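Local structure of electron transfer flavoprotein, alpha subunit (Thermotoga maritima, 7KOE) at residues S39-E51 against G61-N74. The protein probably carries electrons between redox partners as the FAD-binding alpha subunit of an electron transfer flavoprotein. Sequence-based numbering, arbitrary orientation.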
loop_
_atom_site.group_PDB
_atom_site.type_symbol
_atom_site.label_atom_id
_atom_site.label_comp_id
_atom_site.label_asym_id
_atom_site.label_seq_id
_atom_site.Cartn_x
_atom_site.Cartn_y
_atom_site.Cartn_z
ATOM N N SER B 39 -38.123 -29.013 -23.052
ATOM C CA SER B 39 -39.062 -28.488 -22.072
ATOM C C SER B 39 -40.313 -27.955 -22.759
ATOM O O SER B 39 -40.337 -27.713 -23.968
ATOM C CB SER B 39 -38.418 -27.389 -21.224
ATOM O OG SER B 39 -37.844 -26.406 -22.057
ATOM N N GLU B 40 -41.362 -27.768 -21.957
ATOM C CA GLU B 40 -42.655 -27.290 -22.427
ATOM C C GLU B 40 -43.298 -26.427 -21.351
ATOM O O GLU B 40 -43.154 -26.691 -20.156
ATOM C CB GLU B 40 -43.574 -28.460 -22.788
ATOM C CG GLU B 40 -43.529 -29.596 -21.778
ATOM C CD GLU B 40 -44.647 -30.596 -21.963
ATOM O OE1 GLU B 40 -44.372 -31.813 -21.979
ATOM O OE2 GLU B 40 -45.808 -30.162 -22.089
ATOM N N VAL B 41 -44.025 -25.400 -21.785
ATOM C CA VAL B 41 -44.618 -24.419 -20.878
ATOM C C VAL B 41 -46.056 -24.843 -20.601
ATOM O O VAL B 41 -46.939 -24.683 -21.443
ATOM C CB VAL B 41 -44.559 -23.007 -21.461
ATOM C CG1 VAL B 41 -45.257 -22.014 -20.541
ATOM C CG2 VAL B 41 -43.127 -22.607 -21.712
ATOM N N TRP B 42 -46.300 -25.365 -19.406
ATOM C CA TRP B 42 -47.659 -25.674 -18.996
ATOM C C TRP B 42 -48.352 -24.420 -18.474
ATOM O O TRP B 42 -47.780 -23.329 -18.424
ATOM C CB TRP B 42 -47.661 -26.765 -17.930
ATOM C CG TRP B 42 -47.766 -28.135 -18.480
ATOM C CD1 TRP B 42 -47.172 -28.610 -19.607
ATOM C CD2 TRP B 42 -48.509 -29.225 -17.927
ATOM N NE1 TRP B 42 -47.496 -29.929 -19.791
ATOM C CE2 TRP B 42 -48.332 -30.326 -18.781
ATOM C CE3 TRP B 42 -49.319 -29.373 -16.799
ATOM C CZ2 TRP B 42 -48.908 -31.565 -18.530
ATOM C CZ3 TRP B 42 -49.899 -30.602 -16.557
ATOM C CH2 TRP B 42 -49.691 -31.680 -17.418
ATOM N N GLY B 43 -49.613 -24.578 -18.096
ATOM C CA GLY B 43 -50.332 -23.545 -17.383
ATOM C C GLY B 43 -51.319 -24.161 -16.417
ATOM O O GLY B 43 -52.180 -24.942 -16.827
ATOM N N VAL B 44 -51.213 -23.832 -15.137
ATOM C CA VAL B 44 -52.100 -24.378 -14.117
ATOM C C VAL B 44 -53.199 -23.365 -13.853
ATOM O O VAL B 44 -52.922 -22.188 -13.597
ATOM C CB VAL B 44 -51.337 -24.716 -12.828
ATOM C CG1 VAL B 44 -52.188 -25.596 -11.936
ATOM C CG2 VAL B 44 -50.037 -25.407 -13.162
ATOM N N LEU B 45 -54.445 -23.817 -13.917
ATOM C CA LEU B 45 -55.578 -22.921 -13.781
ATOM C C LEU B 45 -56.632 -23.636 -12.954
ATOM O O LEU B 45 -56.925 -24.808 -13.202
ATOM C CB LEU B 45 -56.116 -22.523 -15.159
ATOM C CG LEU B 45 -56.974 -21.267 -15.311
ATOM C CD1 LEU B 45 -56.778 -20.710 -16.705
ATOM C CD2 LEU B 45 -58.436 -21.541 -15.070
ATOM N N LEU B 46 -57.189 -22.936 -11.972
ATOM C CA LEU B 46 -58.077 -23.535 -10.986
ATOM C C LEU B 46 -59.420 -22.825 -11.019
ATOM O O LEU B 46 -59.475 -21.593 -10.975
ATOM C CB LEU B 46 -57.471 -23.459 -9.582
ATOM C CG LEU B 46 -56.284 -24.366 -9.237
ATOM C CD1 LEU B 46 -54.957 -23.723 -9.591
ATOM C CD2 LEU B 46 -56.306 -24.714 -7.767
ATOM N N GLY B 47 -60.493 -23.599 -11.093
ATOM C CA GLY B 47 -61.843 -23.088 -11.101
ATOM C C GLY B 47 -62.689 -23.825 -12.107
ATOM O O GLY B 47 -62.218 -24.709 -12.829
ATOM N N GLU B 48 -63.966 -23.460 -12.157
ATOM C CA GLU B 48 -64.904 -24.008 -13.124
ATOM C C GLU B 48 -65.501 -22.883 -13.951
ATOM O O GLU B 48 -65.826 -21.816 -13.423
ATOM C CB GLU B 48 -66.016 -24.800 -12.441
ATOM C CG GLU B 48 -65.612 -26.208 -12.063
ATOM C CD GLU B 48 -66.136 -27.239 -13.038
ATOM O OE1 GLU B 48 -65.875 -28.442 -12.828
ATOM O OE2 GLU B 48 -66.803 -26.846 -14.018
ATOM N N GLY B 49 -65.647 -23.130 -15.248
ATOM C CA GLY B 49 -66.182 -22.119 -16.134
ATOM C C GLY B 49 -65.157 -21.130 -16.626
ATOM O O GLY B 49 -65.479 -19.954 -16.810
ATOM N N LEU B 50 -63.923 -21.571 -16.841
ATOM C CA LEU B 50 -62.851 -20.696 -17.287
ATOM C C LEU B 50 -62.203 -21.244 -18.547
ATOM O O LEU B 50 -60.985 -21.164 -18.727
ATOM C CB LEU B 50 -61.816 -20.505 -16.184
ATOM C CG LEU B 50 -62.247 -19.571 -15.057
ATOM C CD1 LEU B 50 -61.586 -19.991 -13.770
ATOM C CD2 LEU B 50 -61.916 -18.126 -15.383
ATOM N N GLU B 51 -63.009 -21.817 -19.442
ATOM C CA GLU B 51 -62.506 -22.206 -20.752
ATOM C C GLU B 51 -62.309 -21.009 -21.666
ATOM O O GLU B 51 -61.589 -21.118 -22.664
ATOM C CB GLU B 51 -63.455 -23.209 -21.411
ATOM C CG GLU B 51 -63.469 -24.574 -20.754
ATOM C CD GLU B 51 -64.546 -24.699 -19.699
ATOM O OE1 GLU B 51 -65.263 -23.704 -19.463
ATOM O OE2 GLU B 51 -64.680 -25.790 -19.108
ATOM N N GLY B 61 -49.074 -18.509 -25.418
ATOM C CA GLY B 61 -47.833 -19.248 -25.510
ATOM C C GLY B 61 -47.742 -20.462 -24.610
ATOM O O GLY B 61 -46.688 -21.097 -24.543
ATOM N N ALA B 62 -48.819 -20.795 -23.908
ATOM C CA ALA B 62 -48.822 -21.999 -23.089
ATOM C C ALA B 62 -48.840 -23.221 -23.993
ATOM O O ALA B 62 -49.687 -23.323 -24.889
ATOM C CB ALA B 62 -50.023 -22.008 -22.151
ATOM N N ASP B 63 -47.884 -24.131 -23.787
ATOM C CA ASP B 63 -47.851 -25.344 -24.597
ATOM C C ASP B 63 -49.021 -26.250 -24.253
ATOM O O ASP B 63 -49.768 -26.674 -25.141
ATOM C CB ASP B 63 -46.530 -26.086 -24.396
ATOM C CG ASP B 63 -45.344 -25.304 -24.908
ATOM O OD1 ASP B 63 -45.473 -24.077 -25.099
ATOM O OD2 ASP B 63 -44.276 -25.915 -25.113
ATOM N N LYS B 64 -49.217 -26.525 -22.970
ATOM C CA LYS B 64 -50.355 -27.283 -22.487
ATOM C C LYS B 64 -51.012 -26.454 -21.389
ATOM O O LYS B 64 -50.465 -25.443 -20.939
ATOM C CB LYS B 64 -49.925 -28.651 -21.945
ATOM C CG LYS B 64 -48.874 -29.383 -22.787
ATOM C CD LYS B 64 -49.329 -29.787 -24.169
ATOM C CE LYS B 64 -48.217 -30.504 -24.922
ATOM N NZ LYS B 64 -47.887 -31.815 -24.296
ATOM N N VAL B 65 -52.197 -26.868 -20.953
ATOM C CA VAL B 65 -52.895 -26.189 -19.864
ATOM C C VAL B 65 -53.443 -27.250 -18.920
ATOM O O VAL B 65 -54.176 -28.147 -19.348
ATOM C CB VAL B 65 -54.027 -25.268 -20.367
ATOM C CG1 VAL B 65 -55.033 -24.971 -19.267
ATOM C CG2 VAL B 65 -53.458 -23.962 -20.897
ATOM N N LEU B 66 -53.071 -27.167 -17.648
ATOM C CA LEU B 66 -53.654 -28.016 -16.615
ATOM C C LEU B 66 -54.803 -27.235 -15.992
ATOM O O LEU B 66 -54.593 -26.366 -15.146
ATOM C CB LEU B 66 -52.605 -28.411 -15.586
ATOM C CG LEU B 66 -53.069 -29.202 -14.369
ATOM C CD1 LEU B 66 -53.776 -30.475 -14.785
ATOM C CD2 LEU B 66 -51.884 -29.511 -13.483
ATOM N N TYR B 67 -56.023 -27.529 -16.429
ATOM C CA TYR B 67 -57.202 -26.780 -16.001
ATOM C C TYR B 67 -57.880 -27.580 -14.896
ATOM O O TYR B 67 -58.753 -28.409 -15.142
ATOM C CB TYR B 67 -58.106 -26.508 -17.199
ATOM C CG TYR B 67 -59.434 -25.823 -16.933
ATOM C CD1 TYR B 67 -59.582 -24.887 -15.917
ATOM C CD2 TYR B 67 -60.523 -26.063 -17.759
ATOM C CE1 TYR B 67 -60.796 -24.259 -15.696
ATOM C CE2 TYR B 67 -61.733 -25.429 -17.554
ATOM C CZ TYR B 67 -61.864 -24.534 -16.517
ATOM O OH TYR B 67 -63.069 -23.906 -16.306
ATOM N N VAL B 68 -57.465 -27.318 -13.660
ATOM C CA VAL B 68 -58.012 -27.996 -12.490
ATOM C C VAL B 68 -59.411 -27.460 -12.222
ATOM O O VAL B 68 -59.634 -26.243 -12.223
ATOM C CB VAL B 68 -57.091 -27.802 -11.274
ATOM C CG1 VAL B 68 -57.600 -28.583 -10.081
ATOM C CG2 VAL B 68 -55.673 -28.219 -11.614
ATOM N N LYS B 69 -60.356 -28.364 -11.994
ATOM C CA LYS B 69 -61.771 -28.031 -11.932
ATOM C C LYS B 69 -62.305 -28.231 -10.524
ATOM O O LYS B 69 -62.268 -29.350 -10.002
ATOM C CB LYS B 69 -62.565 -28.897 -12.908
ATOM C CG LYS B 69 -61.855 -29.144 -14.206
ATOM C CD LYS B 69 -62.082 -27.987 -15.135
ATOM C CE LYS B 69 -63.539 -27.888 -15.556
ATOM N NZ LYS B 69 -64.026 -29.126 -16.227
ATOM N N ASN B 70 -62.811 -27.152 -9.930
ATOM C CA ASN B 70 -63.669 -27.237 -8.757
ATOM C C ASN B 70 -64.468 -25.945 -8.652
ATOM O O ASN B 70 -64.042 -24.898 -9.145
ATOM C CB ASN B 70 -62.886 -27.481 -7.466
ATOM C CG ASN B 70 -63.720 -28.176 -6.419
ATOM O OD1 ASN B 70 -64.898 -28.444 -6.640
ATOM N ND2 ASN B 70 -63.114 -28.489 -5.282
ATOM N N ARG B 71 -65.638 -26.039 -8.019
ATOM C CA ARG B 71 -66.500 -24.873 -7.867
ATOM C C ARG B 71 -65.997 -23.930 -6.784
ATOM O O ARG B 71 -66.240 -22.720 -6.858
ATOM C CB ARG B 71 -67.935 -25.321 -7.567
ATOM C CG ARG B 71 -69.003 -24.234 -7.673
ATOM C CD ARG B 71 -68.909 -23.449 -8.977
ATOM N NE ARG B 71 -68.947 -24.313 -10.156
ATOM C CZ ARG B 71 -70.057 -24.657 -10.798
ATOM N NH1 ARG B 71 -71.235 -24.211 -10.382
ATOM N NH2 ARG B 71 -69.989 -25.448 -11.860
ATOM N N GLU B 72 -65.285 -24.451 -5.790
ATOM C CA GLU B 72 -64.747 -23.630 -4.713
ATOM C C GLU B 72 -63.367 -23.064 -5.025
ATOM O O GLU B 72 -62.649 -22.699 -4.091
ATOM C CB GLU B 72 -64.687 -24.422 -3.397
ATOM C CG GLU B 72 -66.010 -25.032 -2.909
ATOM C CD GLU B 72 -66.348 -26.369 -3.549
ATOM O OE1 GLU B 72 -65.429 -27.031 -4.068
ATOM O OE2 GLU B 72 -67.536 -26.754 -3.533
ATOM N N PHE B 73 -62.972 -22.984 -6.295
ATOM C CA PHE B 73 -61.691 -22.399 -6.665
ATOM C C PHE B 73 -61.830 -21.078 -7.407
ATOM O O PHE B 73 -60.810 -20.470 -7.745
ATOM C CB PHE B 73 -60.874 -23.369 -7.528
ATOM C CG PHE B 73 -60.309 -24.544 -6.777
ATOM C CD1 PHE B 73 -60.286 -24.569 -5.394
ATOM C CD2 PHE B 73 -59.782 -25.621 -7.468
ATOM C CE1 PHE B 73 -59.765 -25.655 -4.716
ATOM C CE2 PHE B 73 -59.257 -26.705 -6.796
ATOM C CZ PHE B 73 -59.249 -26.721 -5.418
ATOM N N ASN B 74 -63.055 -20.628 -7.686
ATOM C CA ASN B 74 -63.228 -19.340 -8.353
ATOM C C ASN B 74 -62.921 -18.189 -7.409
ATOM O O ASN B 74 -62.291 -17.203 -7.805
ATOM C CB ASN B 74 -64.644 -19.218 -8.913
ATOM C CG ASN B 74 -65.046 -20.419 -9.738
ATOM O OD1 ASN B 74 -65.849 -21.243 -9.307
ATOM N ND2 ASN B 74 -64.487 -20.524 -10.937
#
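Lys64 lies across the indole of Trp42, its CB over one face of the five-membered ring, 3.7 Å from the centroid, in a CH-pi contact. The benzo part of the indole reaches on to Leu66, where Trp42 CZ3 is 3.6 Å from Leu66 CB. In the ring plane, Trp42 NE1 donates to Glu40 OE2 at 2.9 Å, meeting that oxygen from above the carboxylate plane; the same OE2 is in a salt bridge with Lys64 NZ, whose hydrogen bond is weak. A leucine in place of Trp42 would probably leave Glu40 without its indole donor and Lys64 without the flat surface under its CB. Farther along, Tyr67, with CG anti to the backbone N (chi1 176°), passes Leu45 CD2 and brings OH to Leu50 N, which donates to it at 2.5 Å with an angle of 165°. This bond ties strand 65-69 to Leu50, the N-cap residue of helix 51-60, while Glu51 OE2 sits at the ring edge and Lys69 CD over a face. On the opposite sheet face Leu46 CD2 lies over the ring of Phe73, and Leu46 CG packs beside Val68 CB. Between the side chains the backbones pair in parallel: Leu45 N donates to Leu66 O at 2.8 Å and Gly47 N to Val68 O at 3.0 Å. Gly47 has positive phi, 138°, where a side chain would jam against the preceding carbonyl. Strands 40-46 and 65-69 are thus neighbours in a beta-alpha-beta unit with helix 51-60 as the crossover, within the seven-stranded parallel sheet of the N-terminal domain. Strands 6-9 and 181-185 flank the pair; helix 78-84 packs against Leu46 and Phe73, and helix 21-33 against Val41.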